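PDB 2R31: ATP12 ATPase from Paracoccus denitrificans, which probably acts as an assembly chaperone of the F1-ATPase, as a member of the ATP12 family. Local coordinates for residues D121-W126 with S178-L183; G98-S103 with A133-T138; A91-Y96 with A168-V173; T194-S199 with S222-M227; E110-A115 with R200-F205. All blocks are in the same frame, centred on the assembly; numbering follows the deposited sequence.

Contact 1 of 5, residues D121-W126 with S178-L183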
# COMPACT_ATOMS: atom_id res chain seq x y z
N ASP A 121 10.41 0.72 18.36
CA ASP A 121 11.34 1.82 18.63
C ASP A 121 12.36 1.98 17.49
O ASP A 121 12.67 3.12 17.16
CB ASP A 121 12.03 1.65 19.98
CG ASP A 121 11.18 1.90 21.19
OD1 ASP A 121 10.02 2.35 21.05
OD2 ASP A 121 11.65 1.61 22.32
N PRO A 122 12.88 0.93 16.86
CA PRO A 122 13.80 1.16 15.74
C PRO A 122 13.16 1.91 14.60
O PRO A 122 13.85 2.66 13.89
CB PRO A 122 14.22 -0.24 15.34
CG PRO A 122 14.12 -1.05 16.61
CD PRO A 122 12.87 -0.51 17.24
N LEU A 123 11.87 1.73 14.35
CA LEU A 123 11.17 2.40 13.29
C LEU A 123 10.87 3.86 13.62
O LEU A 123 10.99 4.73 12.76
CB LEU A 123 9.90 1.62 12.86
CG LEU A 123 10.42 0.57 11.81
CD1 LEU A 123 11.05 -0.59 12.40
CD2 LEU A 123 10.02 1.04 10.51
N ILE A 124 10.52 4.12 14.87
CA ILE A 124 10.43 5.49 15.35
C ILE A 124 11.79 6.18 15.16
O ILE A 124 11.84 7.35 14.71
CB ILE A 124 9.94 5.54 16.82
CG1 ILE A 124 8.50 4.98 17.00
CG2 ILE A 124 10.06 6.93 17.47
CD1 ILE A 124 7.42 5.79 16.33
N ASP A 125 12.86 5.53 15.52
CA ASP A 125 14.19 6.13 15.44
C ASP A 125 14.57 6.37 13.99
O ASP A 125 15.16 7.40 13.65
CB ASP A 125 15.26 5.27 16.12
CG ASP A 125 15.13 5.09 17.62
OD1 ASP A 125 14.36 5.85 18.25
OD2 ASP A 125 15.81 4.20 18.16
N TRP A 126 14.23 5.44 13.10
CA TRP A 126 14.47 5.61 11.66
C TRP A 126 13.77 6.86 11.16
O TRP A 126 14.35 7.70 10.47
CB TRP A 126 14.01 4.37 10.88
CG TRP A 126 13.99 4.65 9.42
CD1 TRP A 126 15.09 4.68 8.59
CD2 TRP A 126 12.85 4.96 8.63
NE1 TRP A 126 14.68 5.01 7.33
CE2 TRP A 126 13.32 5.18 7.31
CE3 TRP A 126 11.46 5.08 8.88
CZ2 TRP A 126 12.49 5.51 6.25
CZ3 TRP A 126 10.64 5.41 7.83
CH2 TRP A 126 11.15 5.63 6.54
N SER A 178 -0.45 2.65 9.96
CA SER A 178 0.79 3.32 10.31
C SER A 178 1.38 4.02 9.09
O SER A 178 1.75 3.37 8.11
CB SER A 178 1.82 2.32 10.85
OG SER A 178 3.06 2.93 11.10
N LEU A 179 1.53 5.36 9.19
CA LEU A 179 2.31 6.05 8.17
C LEU A 179 3.76 5.65 8.23
O LEU A 179 4.40 5.52 7.17
CB LEU A 179 2.15 7.58 8.35
CG LEU A 179 2.92 8.40 7.32
CD1 LEU A 179 2.50 8.11 5.91
CD2 LEU A 179 2.74 9.89 7.64
N ILE A 180 4.33 5.50 9.44
CA ILE A 180 5.74 5.14 9.52
C ILE A 180 6.03 3.80 8.85
O ILE A 180 7.02 3.68 8.11
CB ILE A 180 6.25 5.19 10.96
CG1 ILE A 180 6.05 6.58 11.59
CG2 ILE A 180 7.70 4.74 11.05
CD1 ILE A 180 6.52 7.77 10.71
N LEU A 181 5.20 2.78 9.10
CA LEU A 181 5.45 1.51 8.43
C LEU A 181 5.30 1.62 6.94
O LEU A 181 6.07 1.00 6.17
CB LEU A 181 4.54 0.40 8.96
CG LEU A 181 4.74 -0.01 10.43
CD1 LEU A 181 3.74 -1.09 10.79
CD2 LEU A 181 6.16 -0.49 10.69
N GLY A 182 4.33 2.39 6.44
CA GLY A 182 4.20 2.54 5.01
C GLY A 182 5.40 3.25 4.37
O GLY A 182 5.92 2.82 3.34
N LEU A 183 5.81 4.36 5.00
CA LEU A 183 6.98 5.07 4.50
C LEU A 183 8.24 4.20 4.58
O LEU A 183 9.09 4.25 3.69
CB LEU A 183 7.21 6.39 5.24
CG LEU A 183 6.14 7.45 4.99
CD1 LEU A 183 6.39 8.65 5.88
CD2 LEU A 183 6.06 7.86 3.56
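W126 and L123 of one helix meet I180, L181 and L183 of another, and the contact is made by apolar groups and backbone carbonyls. The indole of W126 reaches across with its six-membered ring. CG of W126 is anti to the backbone N (chi1 168°), which starts the indole toward the partner helix. CH2 of W126 lies 3.8 Å from O of L183, and CZ3 of W126 is 4.0 Å from O of I180. Both carbonyl oxygens approach the ring obliquely. The same corner of the indole touches CB of L183, 4.2 Å from CH2 of W126. One turn back, L123 presents its backbone as well as its side chain. CG2 of I180 comes within 3.7 Å of O of L123, and that oxygen lies in the plane of the W126 ring, at its edge. CG2 of I180 also lies near CE3 of W126, a longer contact. The side chains of L123 and L181 cross at about a right angle and touch through their CD2 methyls, 4.2 Å apart. S178 is at the N-cap of the second helix. Its OG accepts from N of L181 at 2.9 Å, with an almost straight bond (172°), which caps the first turn of helix 179-186. The polar end of W126 turns elsewhere: NE1 bonds to E130 on its own helix. The two axes run at 74° to each other, 10.1 Å apart. This is steep helix-helix packing in the interior of a mainly helical fold. Helix 148-159 packs on I180 and L183, while L198 of helix 192-199 packs on L123 and L181.

Contact 2 of 5, residues G98-S103 with A133-T138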
# COMPACT_ATOMS: atom_id res chain seq x y z
N GLY A 98 -0.35 11.46 12.84
CA GLY A 98 -0.96 11.85 14.12
C GLY A 98 -1.79 10.73 14.75
O GLY A 98 -2.28 10.94 15.86
N THR A 99 -1.95 9.61 14.07
CA THR A 99 -2.73 8.47 14.50
C THR A 99 -1.99 7.19 14.15
O THR A 99 -2.53 6.27 13.53
CB THR A 99 -4.14 8.44 13.82
OG1 THR A 99 -4.03 8.29 12.39
CG2 THR A 99 -4.97 9.68 14.09
N ASP A 100 -0.69 7.14 14.49
CA ASP A 100 0.13 6.06 14.01
C ASP A 100 0.11 4.88 14.97
O ASP A 100 0.36 5.07 16.18
CB ASP A 100 1.58 6.56 13.78
CG ASP A 100 2.33 5.66 12.82
OD1 ASP A 100 2.63 4.50 13.20
OD2 ASP A 100 2.59 6.13 11.68
N LEU A 101 -0.08 3.67 14.45
CA LEU A 101 0.03 2.46 15.26
C LEU A 101 1.24 2.49 16.20
O LEU A 101 1.17 2.04 17.34
CB LEU A 101 0.16 1.27 14.30
CG LEU A 101 0.15 -0.11 14.93
CD1 LEU A 101 -1.28 -0.52 15.33
CD2 LEU A 101 0.74 -1.15 13.97
N LEU A 102 2.38 2.95 15.68
CA LEU A 102 3.63 2.84 16.41
C LEU A 102 3.69 3.79 17.61
O LEU A 102 4.57 3.62 18.48
CB LEU A 102 4.84 3.07 15.53
CG LEU A 102 4.94 2.29 14.23
CD1 LEU A 102 6.36 2.42 13.69
CD2 LEU A 102 4.58 0.80 14.37
N SER A 103 2.82 4.80 17.65
CA SER A 103 2.76 5.76 18.76
C SER A 103 1.89 5.28 19.90
O SER A 103 2.07 5.76 21.02
CB SER A 103 2.16 7.11 18.31
OG SER A 103 3.03 7.83 17.47
N ALA A 133 11.56 13.30 11.47
CA ALA A 133 10.17 13.24 11.93
C ALA A 133 10.02 12.39 13.16
O ALA A 133 9.48 11.28 13.13
CB ALA A 133 9.28 12.75 10.80
N PRO A 134 10.54 12.88 14.30
CA PRO A 134 10.44 12.13 15.57
C PRO A 134 9.04 12.15 16.11
O PRO A 134 8.47 13.18 16.58
CB PRO A 134 11.43 12.90 16.51
CG PRO A 134 11.43 14.30 15.97
CD PRO A 134 11.35 14.10 14.48
N LEU A 135 8.40 10.97 16.15
CA LEU A 135 7.08 10.87 16.75
C LEU A 135 7.20 10.66 18.25
O LEU A 135 8.08 9.99 18.74
CB LEU A 135 6.31 9.67 16.22
CG LEU A 135 5.84 9.75 14.78
CD1 LEU A 135 5.04 8.52 14.42
CD2 LEU A 135 4.96 11.02 14.57
N ARG A 136 6.20 11.21 18.93
CA ARG A 136 6.00 10.95 20.34
C ARG A 136 5.18 9.68 20.49
O ARG A 136 4.28 9.42 19.66
CB ARG A 136 5.31 12.15 20.97
CG ARG A 136 6.11 13.48 20.89
CD ARG A 136 5.25 14.65 21.34
NE ARG A 136 6.03 15.90 21.24
CZ ARG A 136 5.43 17.10 21.19
NH1 ARG A 136 4.09 17.16 21.22
NH2 ARG A 136 6.16 18.20 21.12
N ILE A 137 5.50 8.93 21.53
CA ILE A 137 4.73 7.71 21.88
C ILE A 137 3.98 7.92 23.18
O ILE A 137 4.26 8.82 23.95
CB ILE A 137 5.59 6.43 21.88
CG1 ILE A 137 6.42 6.39 23.18
CG2 ILE A 137 6.40 6.33 20.58
CD1 ILE A 137 7.19 5.11 23.41
N THR A 138 2.99 7.09 23.40
CA THR A 138 2.26 7.07 24.65
C THR A 138 1.80 5.68 24.91
O THR A 138 1.93 4.79 24.05
CB THR A 138 1.07 8.09 24.60
OG1 THR A 138 0.62 8.22 25.96
CG2 THR A 138 -0.03 7.68 23.63
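S103 and I137 bring the two segments closest, with their CA atoms 4.2 Å apart. Both segments are irregular loops that lead into the short strands 104-105 and 138-139, so the contact marks the entry to a two-stranded parallel sheet. The backbone tie is N of T138 to O of S103, 2.9 Å, with the donor nearly along the C=O axis. CA of I137 also approaches O of S103, at 3.4 Å, as a CA-H...O contact. Before the strand, residues 101-103 have helical backbone angles without the regular bonds, and D100 starts an Asx turn. Its OD1 accepts from N of L102 at 2.9 Å through the anti lone pair. The polar end of D100 also binds the start of helix 179-186: OD1 bonds to OG of S178, and OD2 accepts from N of I180. The carboxylate is thus gripped from its own loop and from outside it. L135 reaches between the loops: CD1 of L135 lies 4.0 Å from CB of D100, and the side chain also touches V150 and L154 of helix 148-159. I137 sets CG2 against the other loop, 3.9 Å from O of L102. S103 makes the side-chain bond of the contact. OG stands anti to its carbonyl carbon (chi1 -71°). From there OG donates to O of R136 at 3.0 Å, tilted 24° from the carbonyl plane.

Contact 3 of 5, residues A91-Y96 with A168-V173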
# COMPACT_ATOMS: atom_id res chain seq x y z
N ALA A 91 -3.08 14.31 1.84
CA ALA A 91 -3.31 14.87 3.18
C ALA A 91 -3.82 13.78 4.11
O ALA A 91 -3.40 13.67 5.27
CB ALA A 91 -4.28 16.00 3.09
N MET A 92 -4.73 12.93 3.61
CA MET A 92 -5.30 11.87 4.42
C MET A 92 -4.22 10.88 4.87
O MET A 92 -4.18 10.47 6.05
CB MET A 92 -6.41 11.19 3.59
CG MET A 92 -7.10 10.03 4.28
SD MET A 92 -6.26 8.46 4.19
CE MET A 92 -6.44 8.10 2.47
N LEU A 93 -3.35 10.48 3.95
CA LEU A 93 -2.29 9.53 4.32
C LEU A 93 -1.30 10.20 5.26
O LEU A 93 -0.84 9.60 6.26
CB LEU A 93 -1.63 8.95 3.10
CG LEU A 93 -2.50 8.03 2.26
CD1 LEU A 93 -1.79 7.66 0.97
CD2 LEU A 93 -2.92 6.78 3.04
N GLY A 94 -0.94 11.45 4.98
CA GLY A 94 -0.01 12.16 5.84
C GLY A 94 -0.57 12.31 7.25
O GLY A 94 0.20 12.33 8.24
N ASP A 95 -1.88 12.44 7.40
CA ASP A 95 -2.52 12.58 8.69
C ASP A 95 -2.39 11.33 9.56
O ASP A 95 -2.54 11.44 10.79
CB ASP A 95 -3.97 12.89 8.56
CG ASP A 95 -4.28 14.27 8.18
OD1 ASP A 95 -3.38 15.17 8.24
OD2 ASP A 95 -5.46 14.47 7.78
N TYR A 96 -2.06 10.17 8.98
CA TYR A 96 -1.78 9.02 9.84
C TYR A 96 -0.55 9.25 10.73
O TYR A 96 -0.39 8.55 11.72
CB TYR A 96 -1.61 7.75 9.01
CG TYR A 96 -2.88 7.01 8.69
CD1 TYR A 96 -3.71 7.40 7.65
CD2 TYR A 96 -3.27 5.92 9.46
CE1 TYR A 96 -4.84 6.73 7.36
CE2 TYR A 96 -4.42 5.22 9.13
CZ TYR A 96 -5.21 5.65 8.07
OH TYR A 96 -6.36 4.92 7.83
N ALA A 168 0.46 3.31 -4.46
CA ALA A 168 1.13 2.18 -3.83
C ALA A 168 1.22 2.36 -2.30
O ALA A 168 1.00 1.43 -1.53
CB ALA A 168 2.53 2.01 -4.38
N LEU A 169 1.56 3.58 -1.85
CA LEU A 169 1.68 3.84 -0.42
C LEU A 169 0.38 3.56 0.31
O LEU A 169 0.37 3.12 1.47
CB LEU A 169 2.13 5.29 -0.18
CG LEU A 169 2.26 5.68 1.28
CD1 LEU A 169 3.36 4.89 1.98
CD2 LEU A 169 2.51 7.18 1.44
N HIS A 170 -0.75 3.88 -0.32
CA HIS A 170 -2.04 3.89 0.35
C HIS A 170 -2.25 2.69 1.26
O HIS A 170 -2.45 2.88 2.48
CB HIS A 170 -3.15 4.04 -0.71
CG HIS A 170 -4.51 4.19 -0.13
ND1 HIS A 170 -5.21 3.12 0.37
CD2 HIS A 170 -5.29 5.24 0.07
CE1 HIS A 170 -6.40 3.60 0.84
NE2 HIS A 170 -6.50 4.90 0.67
N ASP A 171 -2.29 1.49 0.72
CA ASP A 171 -2.62 0.32 1.56
C ASP A 171 -1.50 -0.05 2.52
O ASP A 171 -1.73 -0.66 3.56
CB ASP A 171 -2.99 -0.88 0.70
CG ASP A 171 -4.30 -0.76 -0.01
OD1 ASP A 171 -5.03 0.24 0.16
OD2 ASP A 171 -4.59 -1.74 -0.74
N LEU A 172 -0.25 0.31 2.18
CA LEU A 172 0.88 0.12 3.09
C LEU A 172 0.74 0.96 4.35
O LEU A 172 1.36 0.63 5.37
CB LEU A 172 2.19 0.40 2.36
CG LEU A 172 2.53 -0.57 1.25
CD1 LEU A 172 3.69 -0.01 0.40
CD2 LEU A 172 2.83 -1.96 1.73
N VAL A 173 -0.07 2.02 4.31
CA VAL A 173 -0.40 2.83 5.46
C VAL A 173 -1.70 2.36 6.10
O VAL A 173 -1.79 2.13 7.29
CB VAL A 173 -0.51 4.33 5.08
CG1 VAL A 173 -1.03 5.17 6.23
CG2 VAL A 173 0.85 4.82 4.60
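Helix-helix packing near the centre of the folded chain, about 8 Å from it, joins Y96, L93 and M92 to V173, L169 and H170. Y96 offers a ring face. CG1 of V173 sits over it, 3.9 Å from the ring centroid, in a CH-pi contact. The methyl is offset toward the rim and comes nearest to CG of Y96, at 3.6 Å. CG1 of V173 is anti to its backbone N (chi1 173°), which sends this branch to the tyrosine, while CB of V173 meets L93. In the plane of the Y96 ring, at its edge, lies SD of M92. L93 spreads its two methyls over one turn of the partner helix. CD1 of L93 rests 3.8 Å from CA of H170, and CD2 of L93 lies 4.0 Å from CB of V173. The two helices, 86-95 and 163-174, run in roughly the same direction, with axes at 33° and 10.4 Å apart. They belong to the helical part of the ATP12 fold, and L179 of the next helix packs on both Y96 and V173. M92 bends at chi2 and chi3 and crosses the H170 side chain at about a right angle. CE of M92 comes within 3.7 Å of NE2 of H170. The other ring nitrogen is engaged: ND1 of H170 donates to OD1 of D171 at 2.9 Å, with the oxygen close to the imidazole plane and met on its anti side. The bond would help fix the rotation of the ring.

Contact 4 of 5, residues T194-S199 with S222-M227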
# COMPACT_ATOMS: atom_id res chain seq x y z
N THR A 194 7.92 -7.67 6.63
CA THR A 194 8.37 -7.16 7.91
C THR A 194 7.40 -6.13 8.49
O THR A 194 7.05 -6.18 9.69
CB THR A 194 9.79 -6.58 7.78
OG1 THR A 194 10.66 -7.62 7.33
CG2 THR A 194 10.29 -6.00 9.08
N ALA A 195 6.92 -5.20 7.66
CA ALA A 195 5.94 -4.25 8.10
C ALA A 195 4.68 -4.95 8.65
O ALA A 195 4.12 -4.59 9.67
CB ALA A 195 5.53 -3.32 6.97
N HIS A 196 4.23 -5.98 7.91
CA HIS A 196 3.05 -6.75 8.33
C HIS A 196 3.28 -7.39 9.70
O HIS A 196 2.45 -7.26 10.63
CB HIS A 196 2.76 -7.80 7.25
CG HIS A 196 1.62 -8.68 7.62
ND1 HIS A 196 0.32 -8.26 7.72
CD2 HIS A 196 1.70 -10.01 7.93
CE1 HIS A 196 -0.41 -9.35 8.04
NE2 HIS A 196 0.38 -10.38 8.17
N ALA A 197 4.42 -8.07 9.87
CA ALA A 197 4.73 -8.69 11.15
C ALA A 197 4.76 -7.65 12.27
O ALA A 197 4.17 -7.87 13.38
CB ALA A 197 6.02 -9.47 11.04
N LEU A 198 5.43 -6.54 12.04
CA LEU A 198 5.52 -5.50 13.08
C LEU A 198 4.14 -5.00 13.47
O LEU A 198 3.88 -4.69 14.63
CB LEU A 198 6.39 -4.32 12.63
CG LEU A 198 7.86 -4.61 12.52
CD1 LEU A 198 8.58 -3.42 11.90
CD2 LEU A 198 8.47 -4.94 13.89
N SER A 199 3.24 -4.90 12.48
CA SER A 199 1.93 -4.36 12.73
C SER A 199 1.07 -5.26 13.62
O SER A 199 0.11 -4.80 14.20
CB SER A 199 1.18 -4.08 11.45
OG SER A 199 0.67 -5.27 10.85
N SER A 222 -4.46 -12.45 4.29
CA SER A 222 -4.98 -11.70 3.15
C SER A 222 -4.42 -10.29 3.13
O SER A 222 -4.05 -9.77 2.06
CB SER A 222 -6.51 -11.69 3.29
OG SER A 222 -7.14 -11.06 2.20
N ARG A 223 -4.36 -9.63 4.29
CA ARG A 223 -3.65 -8.35 4.42
C ARG A 223 -2.16 -8.51 4.05
O ARG A 223 -1.62 -7.57 3.43
CB ARG A 223 -3.96 -7.75 5.80
CG ARG A 223 -3.36 -6.37 5.98
CD ARG A 223 -3.79 -5.74 7.24
NE ARG A 223 -3.40 -6.39 8.45
CZ ARG A 223 -4.16 -7.16 9.20
NH1 ARG A 223 -5.42 -7.51 8.91
NH2 ARG A 223 -3.64 -7.67 10.31
N LEU A 224 -1.38 -9.57 4.27
CA LEU A 224 0.01 -9.65 3.80
C LEU A 224 0.11 -9.65 2.31
O LEU A 224 0.93 -8.94 1.71
CB LEU A 224 0.67 -10.92 4.42
CG LEU A 224 2.08 -11.23 3.87
CD1 LEU A 224 3.07 -10.11 4.12
CD2 LEU A 224 2.59 -12.54 4.49
N ALA A 225 -0.74 -10.44 1.62
CA ALA A 225 -0.66 -10.49 0.16
C ALA A 225 -1.02 -9.14 -0.43
O ALA A 225 -0.41 -8.72 -1.42
CB ALA A 225 -1.59 -11.60 -0.38
N ALA A 226 -2.00 -8.45 0.16
CA ALA A 226 -2.36 -7.12 -0.30
C ALA A 226 -1.19 -6.16 -0.15
O ALA A 226 -0.92 -5.32 -1.04
CB ALA A 226 -3.57 -6.59 0.46
N MET A 227 -0.47 -6.24 0.96
CA MET A 227 0.68 -5.35 1.18
C MET A 227 1.80 -5.71 0.20
O MET A 227 2.47 -4.80 -0.32
CB MET A 227 1.13 -5.42 2.63
CG MET A 227 0.12 -4.81 3.60
SD MET A 227 0.53 -5.05 5.34
CE MET A 227 2.00 -4.02 5.53
O HOH W 1 -0.77 -5.59 8.59
O HOH W 2 -1.93 -5.73 11.80
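The imidazole of H196 lies against L224, which takes one of its faces. CB of L224 stands over the centre of the ring, 3.8 Å from the centroid and 13° off the normal, in a CH-pi contact. R223 and M227 are described in their modelled conformers. NE of R223 comes to the ring's edge, near its plane, 4.2 Å from CE1 of H196. M227 meets the histidine obliquely, with SD 4.0 Å from ND1 of H196. The M227 chain bends at chi3 (68°), and its CE passes to the backbone, 3.8 Å from N of H196. The same methyl touches CB of A195. Two waters join the polar groups. Water 1 bonds to ND1 of H196, donates to OG of S199 and accepts from NE of R223 at 2.8 Å, in the plane of the guanidinium. Water 2 donates to the same OG and accepts weakly from NH2 of R223. The S199 hydroxyl also donates to O of H196 at 2.7 Å, a turn earlier on its own helix. OG thus holds three partners, and two of these bonds are with the waters. With the arginine close by, the histidine would probably be less inclined to carry a proton. The helices 192-199 and 214-236 run mostly opposite ways, with axes at 144° and 9.9 Å apart. This is antiparallel helix packing whose polar edge is bridged by two waters, here in an all-helical region of the ATP12 chain.

Contact 5 of 5, residues E110-A115 with R200-F205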
# COMPACT_ATOMS: atom_id res chain seq x y z
N GLU A 110 3.37 -5.87 31.11
CA GLU A 110 4.74 -5.41 30.94
C GLU A 110 5.40 -6.08 29.75
O GLU A 110 6.11 -5.43 28.98
CB GLU A 110 5.55 -5.61 32.21
CG GLU A 110 5.09 -4.67 33.34
CD GLU A 110 5.85 -4.65 34.61
OE1 GLU A 110 5.47 -3.89 35.54
OE2 GLU A 110 6.85 -5.37 34.66
N ALA A 111 5.16 -7.39 29.57
CA ALA A 111 5.80 -8.09 28.51
C ALA A 111 5.36 -7.54 27.13
O ALA A 111 6.12 -7.54 26.16
CB ALA A 111 5.46 -9.60 28.59
N LEU A 112 4.12 -7.11 27.00
CA LEU A 112 3.65 -6.52 25.75
C LEU A 112 4.28 -5.14 25.51
O LEU A 112 4.68 -4.81 24.38
CB LEU A 112 2.12 -6.44 25.73
CG LEU A 112 1.54 -5.77 24.48
CD1 LEU A 112 1.96 -6.46 23.17
CD2 LEU A 112 0.02 -5.79 24.62
N VAL A 113 4.37 -4.33 26.58
CA VAL A 113 5.09 -3.05 26.47
C VAL A 113 6.47 -3.23 25.91
O VAL A 113 6.91 -2.51 24.99
CB VAL A 113 5.10 -2.35 27.84
CG1 VAL A 113 5.96 -1.10 27.79
CG2 VAL A 113 3.69 -2.05 28.30
N ARG A 114 7.19 -4.24 26.42
CA ARG A 114 8.55 -4.51 25.96
C ARG A 114 8.57 -5.04 24.52
O ARG A 114 9.45 -4.66 23.72
CB ARG A 114 9.30 -5.46 26.90
CG ARG A 114 9.50 -4.79 28.25
CD ARG A 114 10.51 -5.55 29.09
NE ARG A 114 10.65 -4.95 30.42
CZ ARG A 114 10.04 -5.39 31.49
NH1 ARG A 114 9.28 -6.47 31.44
NH2 ARG A 114 10.21 -4.73 32.62
N ALA A 115 7.64 -5.90 24.15
CA ALA A 115 7.57 -6.44 22.78
C ALA A 115 7.35 -5.33 21.77
O ALA A 115 7.93 -5.28 20.69
CB ALA A 115 6.50 -7.50 22.63
N ARG A 200 1.44 -6.54 13.70
CA ARG A 200 0.68 -7.58 14.40
C ARG A 200 1.19 -7.89 15.79
O ARG A 200 0.74 -8.89 16.36
CB ARG A 200 0.65 -8.87 13.58
CG ARG A 200 -0.02 -8.80 12.28
CD ARG A 200 -0.18 -10.19 11.74
NE ARG A 200 -1.13 -10.94 12.50
CZ ARG A 200 -1.52 -12.12 12.81
NH1 ARG A 200 -0.83 -13.18 12.39
NH2 ARG A 200 -2.56 -12.47 13.59
N ILE A 201 2.08 -7.10 16.37
CA ILE A 201 2.65 -7.48 17.66
C ILE A 201 1.59 -7.72 18.70
O ILE A 201 1.69 -8.72 19.45
CB ILE A 201 3.73 -6.45 18.11
CG1 ILE A 201 4.99 -6.61 17.27
CG2 ILE A 201 4.01 -6.54 19.58
CD1 ILE A 201 6.07 -5.55 17.48
N ASP A 202 0.54 -6.91 18.84
CA ASP A 202 -0.50 -7.12 19.84
C ASP A 202 -1.29 -8.42 19.63
O ASP A 202 -1.50 -9.20 20.56
CB ASP A 202 -1.51 -5.99 19.94
CG ASP A 202 -0.93 -4.69 20.42
OD1 ASP A 202 0.30 -4.66 20.52
OD2 ASP A 202 -1.73 -3.75 20.65
N GLU A 203 -1.72 -8.59 18.37
CA GLU A 203 -2.51 -9.81 18.10
C GLU A 203 -1.65 -11.06 18.30
O GLU A 203 -2.17 -12.05 18.78
CB GLU A 203 -3.10 -9.71 16.70
CG GLU A 203 -3.61 -10.96 16.04
CD GLU A 203 -4.06 -10.62 14.63
OE1 GLU A 203 -3.41 -10.02 13.74
OE2 GLU A 203 -5.24 -11.00 14.43
N GLU A 204 -0.39 -11.03 17.92
CA GLU A 204 0.40 -12.24 18.13
C GLU A 204 0.69 -12.45 19.60
O GLU A 204 0.71 -13.61 20.05
CB GLU A 204 1.65 -12.22 17.28
CG GLU A 204 1.18 -12.14 15.81
CD GLU A 204 2.20 -12.78 14.93
OE1 GLU A 204 2.05 -14.00 14.84
OE2 GLU A 204 3.02 -12.03 14.39
N PHE A 205 0.89 -11.40 20.40
CA PHE A 205 1.03 -11.57 21.84
C PHE A 205 -0.22 -12.25 22.41
O PHE A 205 -0.16 -13.19 23.23
CB PHE A 205 1.25 -10.19 22.44
CG PHE A 205 1.48 -10.26 23.93
CD1 PHE A 205 2.76 -10.39 24.48
CD2 PHE A 205 0.39 -10.18 24.80
CE1 PHE A 205 2.92 -10.45 25.83
CE2 PHE A 205 0.56 -10.25 26.17
CZ PHE A 205 1.84 -10.38 26.67
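F205 lays its ring against a helix backbone as well as a side chain. CB of L112 stands over the centre of the ring, 3.9 Å from the centroid and only 5° off the normal, a CH-pi contact. N of L112 is also near, 3.7 Å from CE1 of F205. CB of A111 comes to the ring's edge, close to its plane, 3.8 Å from CE1 of F205. CG of F205 is anti to the backbone N (chi1 -177°), which carries the ring toward L112. L112 continues past the ring. Its CD1 touches CB of F205 at 3.9 Å and OD1 of D202 at 3.6 Å. The L112 and D202 side chains cross at about a right angle. OD1 of D202, in the modelled conformer, is hydrogen-bonded to NE2 of Q116, one turn further along the L112 helix. The helices 110-130 and 201-210 run mostly antiparallel, with axes at 142° and 10.3 Å apart. They pack near the surface of the ATP12 fold, far from the centre of the chain. One turn on from L112, the methyl of A115 meets I201: CG2 of I201 is 4.1 Å from CB of A115, and CD1 of I201 is 3.7 Å from O of A115. On another side of the second helix, R200, E203 and E204 form a salt-bridge network in the modelled conformer. NE of R200 donates to OE1 of E203, while E217 of helix 214-236 pairs with NH1 of R200.

How the contacts relate
Contacts 1 and 2 are the nearest pair, their centres about 9 Å apart. D100 of contact 2 links them, and CG1 of I180 packs on CD1 of L135 at 3.6 Å. Contact 3 adjoins contact 1 through O of V173, 3.0 Å from N of S178. Contact 4 packs on contact 1 through L181 and L198, and on contact 3 where L172 meets M227. Contact 5 shares helix 110-130 with contact 1, but their nearest atoms are about 7 Å apart. It touches contact 4 loosely, near R223. Contacts 3 and 5 lie farthest apart, about 24 Å between centres.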